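Local coordinates for protein probable transcriptional regulator (Rhodococcus jostii, PDB 3ON2) that is of unknown function but probably acts as a TetR-family transcriptional regulator that binds DNA, at residues V16-A21 against L60-E65; V98-A101 against L107-L110; H165-L170 against A179-V184. All coordinates share one frame; numbering follows the deposited sequence.

Contact 1: V16-A21 against L60-E65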
# COMPACT_ATOMS: atom_id res chain seq x y z
N VAL A 16 13.81 -10.08 -11.28
CA VAL A 16 14.86 -10.49 -10.34
C VAL A 16 15.38 -9.26 -9.59
O VAL A 16 15.51 -9.28 -8.38
CB VAL A 16 16.05 -11.18 -11.09
CG1 VAL A 16 17.19 -11.50 -10.13
CG2 VAL A 16 15.59 -12.44 -11.79
N LEU A 17 15.68 -8.20 -10.34
CA LEU A 17 16.19 -6.96 -9.72
C LEU A 17 15.19 -6.32 -8.78
O LEU A 17 15.59 -5.85 -7.73
CB LEU A 17 16.66 -5.95 -10.76
CG LEU A 17 17.99 -6.34 -11.40
CD1 LEU A 17 18.37 -5.33 -12.46
CD2 LEU A 17 19.10 -6.41 -10.36
N LEU A 18 13.91 -6.33 -9.14
CA LEU A 18 12.89 -5.78 -8.25
C LEU A 18 12.75 -6.57 -6.95
O LEU A 18 12.56 -5.98 -5.89
CB LEU A 18 11.53 -5.67 -8.95
CG LEU A 18 11.23 -4.49 -9.87
CD1 LEU A 18 9.98 -4.72 -10.76
CD2 LEU A 18 11.08 -3.21 -9.03
N ALA A 19 12.83 -7.90 -7.03
CA ALA A 19 12.75 -8.71 -5.80
C ALA A 19 13.95 -8.47 -4.86
O ALA A 19 13.81 -8.33 -3.63
CB ALA A 19 12.63 -10.19 -6.15
N ARG A 20 15.15 -8.44 -5.44
CA ARG A 20 16.36 -8.09 -4.69
C ARG A 20 16.31 -6.67 -4.10
O ARG A 20 16.67 -6.46 -2.93
CB ARG A 20 17.58 -8.22 -5.61
CG ARG A 20 18.08 -9.63 -5.78
CD ARG A 20 19.16 -9.70 -6.84
NE ARG A 20 19.55 -11.09 -7.14
CZ ARG A 20 20.53 -11.74 -6.51
NH1 ARG A 20 21.21 -11.14 -5.54
NH2 ARG A 20 20.82 -12.99 -6.85
N ALA A 21 15.87 -5.68 -4.91
CA ALA A 21 15.79 -4.29 -4.45
C ALA A 21 14.87 -4.15 -3.26
O ALA A 21 15.18 -3.43 -2.31
CB ALA A 21 15.33 -3.35 -5.58
N LEU A 60 13.28 2.87 -8.82
CA LEU A 60 12.46 3.34 -7.68
C LEU A 60 11.00 3.52 -8.09
O LEU A 60 10.10 3.18 -7.31
CB LEU A 60 12.99 4.64 -7.08
CG LEU A 60 14.43 4.65 -6.58
CD1 LEU A 60 14.85 6.06 -6.19
CD2 LEU A 60 14.59 3.66 -5.40
N ASP A 61 10.79 4.06 -9.30
CA ASP A 61 9.45 4.24 -9.85
C ASP A 61 8.75 2.87 -9.99
O ASP A 61 7.57 2.75 -9.68
CB ASP A 61 9.51 4.92 -11.23
CG ASP A 61 9.90 6.42 -11.16
OD1 ASP A 61 9.99 7.01 -10.04
OD2 ASP A 61 10.09 7.02 -12.25
N ALA A 62 9.50 1.86 -10.46
CA ALA A 62 8.99 0.49 -10.60
C ALA A 62 8.61 -0.14 -9.26
O ALA A 62 7.57 -0.77 -9.16
CB ALA A 62 10.00 -0.40 -11.35
N LEU A 63 9.45 0.04 -8.24
CA LEU A 63 9.16 -0.43 -6.87
C LEU A 63 7.91 0.23 -6.29
O LEU A 63 7.03 -0.44 -5.74
CB LEU A 63 10.33 -0.12 -5.95
CG LEU A 63 11.51 -1.09 -6.01
CD1 LEU A 63 12.74 -0.49 -5.31
CD2 LEU A 63 11.10 -2.41 -5.35
N ALA A 64 7.84 1.55 -6.47
CA ALA A 64 6.70 2.33 -6.00
C ALA A 64 5.41 1.90 -6.71
O ALA A 64 4.38 1.70 -6.07
CB ALA A 64 6.96 3.82 -6.21
N GLU A 65 5.46 1.77 -8.03
CA GLU A 65 4.29 1.32 -8.81
C GLU A 65 3.83 -0.08 -8.37
O GLU A 65 2.64 -0.30 -8.12
CB GLU A 65 4.60 1.32 -10.31
CG GLU A 65 3.35 1.18 -11.19
CD GLU A 65 3.66 0.65 -12.58
OE1 GLU A 65 4.78 0.11 -12.79
OE2 GLU A 65 2.78 0.77 -13.45
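This contact belongs to the N-terminal, TetR-type DNA-binding domain, where helix 13-28 packs across the start of the long helix 56-81. The two short segments cross nearly at right angles. Their axes approach to 10.5 Å, with a signed crossing angle of -78°. Such a steep crossing limits the meeting to a small patch, and Leu18 and Leu63 lie at its middle. Their CA atoms are 6.7 Å apart.

Leu18 does most of the reaching from its side. Its CD2 methyl lies 3.7 Å from CG of Leu63, against the branch point of that side chain. The same methyl is 3.8 Å from CB of Ala62. It therefore sits over the backbone between Ala62 and Leu63, and N of Leu63 is 3.7 Å from Leu18 CD2. The small CB of Ala62 lets the methyl come this close to the helix.

Leu63 answers with both of its branches. Its CD1 reaches CB of Ala21, one turn further along the other helix, at 3.9 Å. Its CD2 stays beside Leu18, 3.8 Å from CD2 of that residue. A chi1 of -81° in both leucines sets CG beside the backbone N, and from there the two chains run alongside each other, pointing opposite ways.

Leu38 of helix 35-41, within the predicted helix-turn-helix, packs on Ala21 and Leu17. Phe53 touches Ala62. The contact thus continues into the core under the DNA-reading unit.

All four touching residues are buried, and only carbon side chains meet. The hold is hydrophobic and depends on shape fit, consistent with helix 13-28 being fixed to helix 56-81 as one packed unit.

Contact 2: V98-A101 against L107-L110; sequences VSFA and LLAL
Leu108 overlaps Ala101 and the edge of the Phe100 ring, using a different methyl for each. The contact lies at the corner between helix 86-103 and helix 105-115, in the all-helical C-terminal domain of the TetR fold. A single residue, His104, separates the two helices, so residues close in sequence come face to face. The CA atoms of Ala101 and Leu108 are 6.3 Å apart.

The closer of the two touches is with Ala101. CD2 of Leu108 lies 3.6 Å from CB of Ala101. The same CD2 is also 3.9 Å from CA of Ala101, so it rests against the backbone as well as the methyl. An alanine side chain of one carbon allows this close seat.

CD1 of Leu108 points to the ring. It stands at the ring edge, near the ring plane, rather than over a face. Leu108 turns its CG anti to the backbone N (chi1 -168°), which carries the branch point toward helix 86-103. A chi2 near 80° then sends CD2 to Ala101 and CD1 to the ring edge.

Phe100 has further partners. Leu71 and Ala74 of helix 56-81 pack on it, and its ring meets that of His104 with the planes at about 40°. The aromatic ring thus joins the corner to the long helix that links the two domains.

Polar groups flank the corner. The backbone N of Leu107, in the first turn of its helix, donates a hydrogen bond to OE2 of Glu26 on helix 13-28. This ties the corner to the DNA-binding domain. The three touching residues are buried, and the contact itself is apolar. At the ring, Leu108 CD1 faces the CD2-CE2 side of Phe100, 4.3 Å from CE2.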
# COMPACT_ATOMS: atom_id res chain seq x y z
N VAL A 98 -3.70 -1.64 7.50
CA VAL A 98 -2.73 -1.58 8.59
C VAL A 98 -1.77 -2.77 8.51
O VAL A 98 -0.56 -2.58 8.64
CB VAL A 98 -3.45 -1.45 9.98
CG1 VAL A 98 -2.44 -1.42 11.14
CG2 VAL A 98 -4.29 -0.14 10.00
N SER A 99 -2.28 -3.97 8.24
CA SER A 99 -1.39 -5.13 8.04
C SER A 99 -0.39 -4.95 6.91
O SER A 99 0.79 -5.34 7.05
CB SER A 99 -2.19 -6.40 7.78
OG SER A 99 -2.94 -6.68 8.93
N PHE A 100 -0.86 -4.38 5.79
CA PHE A 100 0.04 -4.11 4.66
C PHE A 100 1.17 -3.16 5.05
O PHE A 100 2.35 -3.40 4.74
CB PHE A 100 -0.73 -3.51 3.47
CG PHE A 100 0.10 -3.40 2.22
CD1 PHE A 100 0.08 -4.42 1.27
CD2 PHE A 100 0.93 -2.28 2.01
CE1 PHE A 100 0.86 -4.32 0.10
CE2 PHE A 100 1.72 -2.18 0.86
CZ PHE A 100 1.68 -3.20 -0.09
N ALA A 101 0.78 -2.05 5.68
CA ALA A 101 1.69 -1.02 6.12
C ALA A 101 2.77 -1.58 7.05
O ALA A 101 3.96 -1.28 6.89
CB ALA A 101 0.91 0.08 6.81
N LEU A 107 8.84 -0.13 1.99
CA LEU A 107 8.21 -0.01 0.67
C LEU A 107 7.11 1.05 0.70
O LEU A 107 7.01 1.88 -0.19
CB LEU A 107 7.65 -1.34 0.18
CG LEU A 107 6.92 -1.22 -1.17
CD1 LEU A 107 7.91 -1.00 -2.32
CD2 LEU A 107 6.05 -2.46 -1.41
N LEU A 108 6.31 1.05 1.77
CA LEU A 108 5.24 2.02 1.88
C LEU A 108 5.77 3.47 1.96
O LEU A 108 5.23 4.38 1.27
CB LEU A 108 4.33 1.66 3.08
CG LEU A 108 3.02 2.43 3.16
CD1 LEU A 108 1.96 1.84 2.23
CD2 LEU A 108 2.52 2.50 4.61
N ALA A 109 6.82 3.70 2.76
CA ALA A 109 7.50 5.01 2.76
C ALA A 109 7.95 5.42 1.35
O ALA A 109 7.74 6.59 0.94
CB ALA A 109 8.68 5.00 3.71
N LEU A 110 8.55 4.48 0.60
CA LEU A 110 8.97 4.76 -0.77
C LEU A 110 7.77 5.09 -1.67
O LEU A 110 7.81 6.06 -2.44
CB LEU A 110 9.81 3.60 -1.34
CG LEU A 110 10.23 3.71 -2.82
CD1 LEU A 110 11.16 4.89 -3.09
CD2 LEU A 110 10.92 2.41 -3.27

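Contact 3: H165-L170 against A179-V184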
# COMPACT_ATOMS: atom_id res chain seq x y z
N HIS A 165 -3.93 5.14 8.31
CA HIS A 165 -2.52 5.48 8.18
C HIS A 165 -1.95 6.06 9.49
O HIS A 165 -0.79 5.84 9.81
CB HIS A 165 -2.25 6.44 7.02
CG HIS A 165 -0.79 6.59 6.71
ND1 HIS A 165 -0.03 5.55 6.22
CD2 HIS A 165 0.05 7.64 6.85
CE1 HIS A 165 1.22 5.95 6.07
NE2 HIS A 165 1.29 7.22 6.43
N GLY A 166 -2.76 6.84 10.21
CA GLY A 166 -2.36 7.32 11.54
C GLY A 166 -2.08 6.19 12.53
O GLY A 166 -1.06 6.20 13.19
N ILE A 167 -2.97 5.20 12.59
CA ILE A 167 -2.73 4.00 13.40
C ILE A 167 -1.42 3.27 13.01
O ILE A 167 -0.58 2.96 13.88
CB ILE A 167 -3.97 3.03 13.44
CG1 ILE A 167 -5.16 3.70 14.15
CG2 ILE A 167 -3.61 1.72 14.23
CD1 ILE A 167 -6.49 2.84 14.11
N ALA A 168 -1.24 2.99 11.71
CA ALA A 168 -0.02 2.34 11.23
C ALA A 168 1.25 3.15 11.58
O ALA A 168 2.28 2.59 11.99
CB ALA A 168 -0.11 2.06 9.72
N THR A 169 1.16 4.48 11.46
CA THR A 169 2.25 5.39 11.80
C THR A 169 2.58 5.32 13.32
O THR A 169 3.77 5.20 13.71
CB THR A 169 1.91 6.83 11.35
OG1 THR A 169 1.71 6.85 9.94
CG2 THR A 169 3.04 7.81 11.72
N LEU A 170 1.55 5.34 14.16
CA LEU A 170 1.76 5.22 15.60
C LEU A 170 2.41 3.87 15.93
O LEU A 170 3.33 3.81 16.76
CB LEU A 170 0.45 5.39 16.41
CG LEU A 170 -0.26 6.76 16.44
CD1 LEU A 170 -1.29 6.90 17.60
CD2 LEU A 170 0.74 7.90 16.52
N ALA A 179 -1.11 -0.84 23.65
CA ALA A 179 -2.44 -1.19 23.12
C ALA A 179 -2.24 -2.02 21.86
O ALA A 179 -1.50 -1.60 20.96
CB ALA A 179 -3.27 0.05 22.83
N PRO A 180 -2.84 -3.23 21.81
CA PRO A 180 -2.58 -4.10 20.68
C PRO A 180 -3.11 -3.42 19.41
O PRO A 180 -4.22 -2.89 19.40
CB PRO A 180 -3.38 -5.36 21.02
CG PRO A 180 -3.56 -5.33 22.52
CD PRO A 180 -3.71 -3.87 22.82
N VAL A 181 -2.31 -3.37 18.36
CA VAL A 181 -2.76 -2.66 17.15
C VAL A 181 -4.15 -3.12 16.67
O VAL A 181 -4.98 -2.30 16.28
CB VAL A 181 -1.69 -2.67 16.01
CG1 VAL A 181 -1.34 -4.06 15.57
CG2 VAL A 181 -2.18 -1.86 14.81
N ASP A 182 -4.40 -4.43 16.70
CA ASP A 182 -5.67 -4.99 16.24
C ASP A 182 -6.87 -4.37 17.00
O ASP A 182 -7.91 -4.08 16.40
CB ASP A 182 -5.64 -6.53 16.36
CG ASP A 182 -6.87 -7.23 15.73
OD1 ASP A 182 -7.06 -7.13 14.49
OD2 ASP A 182 -7.61 -7.91 16.48
N GLU A 183 -6.70 -4.16 18.31
CA GLU A 183 -7.75 -3.55 19.15
C GLU A 183 -7.97 -2.08 18.83
O GLU A 183 -9.08 -1.59 18.91
CB GLU A 183 -7.42 -3.71 20.64
CG GLU A 183 -7.47 -5.19 21.14
CD GLU A 183 -7.32 -5.32 22.65
OE1 GLU A 183 -7.38 -4.30 23.37
OE2 GLU A 183 -7.13 -6.46 23.13
N VAL A 184 -6.90 -1.37 18.47
CA VAL A 184 -6.99 0.06 18.16
C VAL A 184 -7.66 0.23 16.78
O VAL A 184 -8.53 1.09 16.62
CB VAL A 184 -5.59 0.74 18.19
CG1 VAL A 184 -5.64 2.23 17.78
CG2 VAL A 184 -5.00 0.63 19.55
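Ile167 reaches across to Val181 and Val184, one turn apart on the next helix. Its CD1 methyl lies 3.8 Å from CG1 of Val184. CD1 also comes to 3.7 Å from the backbone O of Val184, a plain packing contact. The other branch, CG2, meets CG2 of Val181 at 3.9 Å. The Ile167 side chain thus spans both valines. Ile167 and Val184 lie alongside each other, pointing opposite ways, while Val181 comes in at an angle to Ile167.

Torsions set this up. Ile167 has an extended chi2 of 175°, which carries CD1 out to Val184. Val184 places CG1 anti to its backbone N (chi1 177°), and this branch faces Ile167.

The second shell fixes the backbones. Pro180 is the N-cap of helix 181-196, and its O accepts the N of Val184 at 3.2 Å. On the other helix, the O of His165 accepts two donors, the N and the OG1 of Thr169, which approach from opposite faces of its plane. The OG1 bond is 2.7 Å from Thr169 OG1 to His165 O. His165 ND1 and the OH of Tyr97 share a hydrogen bond, and the His165 ring meets Tyr112 edge-to-face.

Further out, Val185 and Ala188 continue the packing on Ile167, and Leu176 of the connecting loop touches Val181. The whole is a pairing of helix 153-172 with helix 181-196, the last two helices of the TetR-type C-terminal domain. In many relatives such a pair contributes to a four-helix dimer interface, which is not seen in the single-chain assembly here.

How the contacts relate
The three contacts follow one another along the chain, from the DNA-binding domain into the C-terminal domain. Contact 2 lies between the others. It touches contact 1 where Leu63 CB meets Leu110 CD2 at 3.7 Å. It touches contact 3 where Ala101 CB meets Ala168 CB at 3.7 Å, and Val98 CG1 meets Val181 CG2 at the same distance. Contacts 1 and 3 do not touch. Their centres are about 28 Å apart, on opposite sides of the chain's centre. The polyether ligand sits in a pocket drawn from residues between 68 and 164. Contacts 1 and 3 lie outside that span; contact 2 falls within it but is not known to line the pocket.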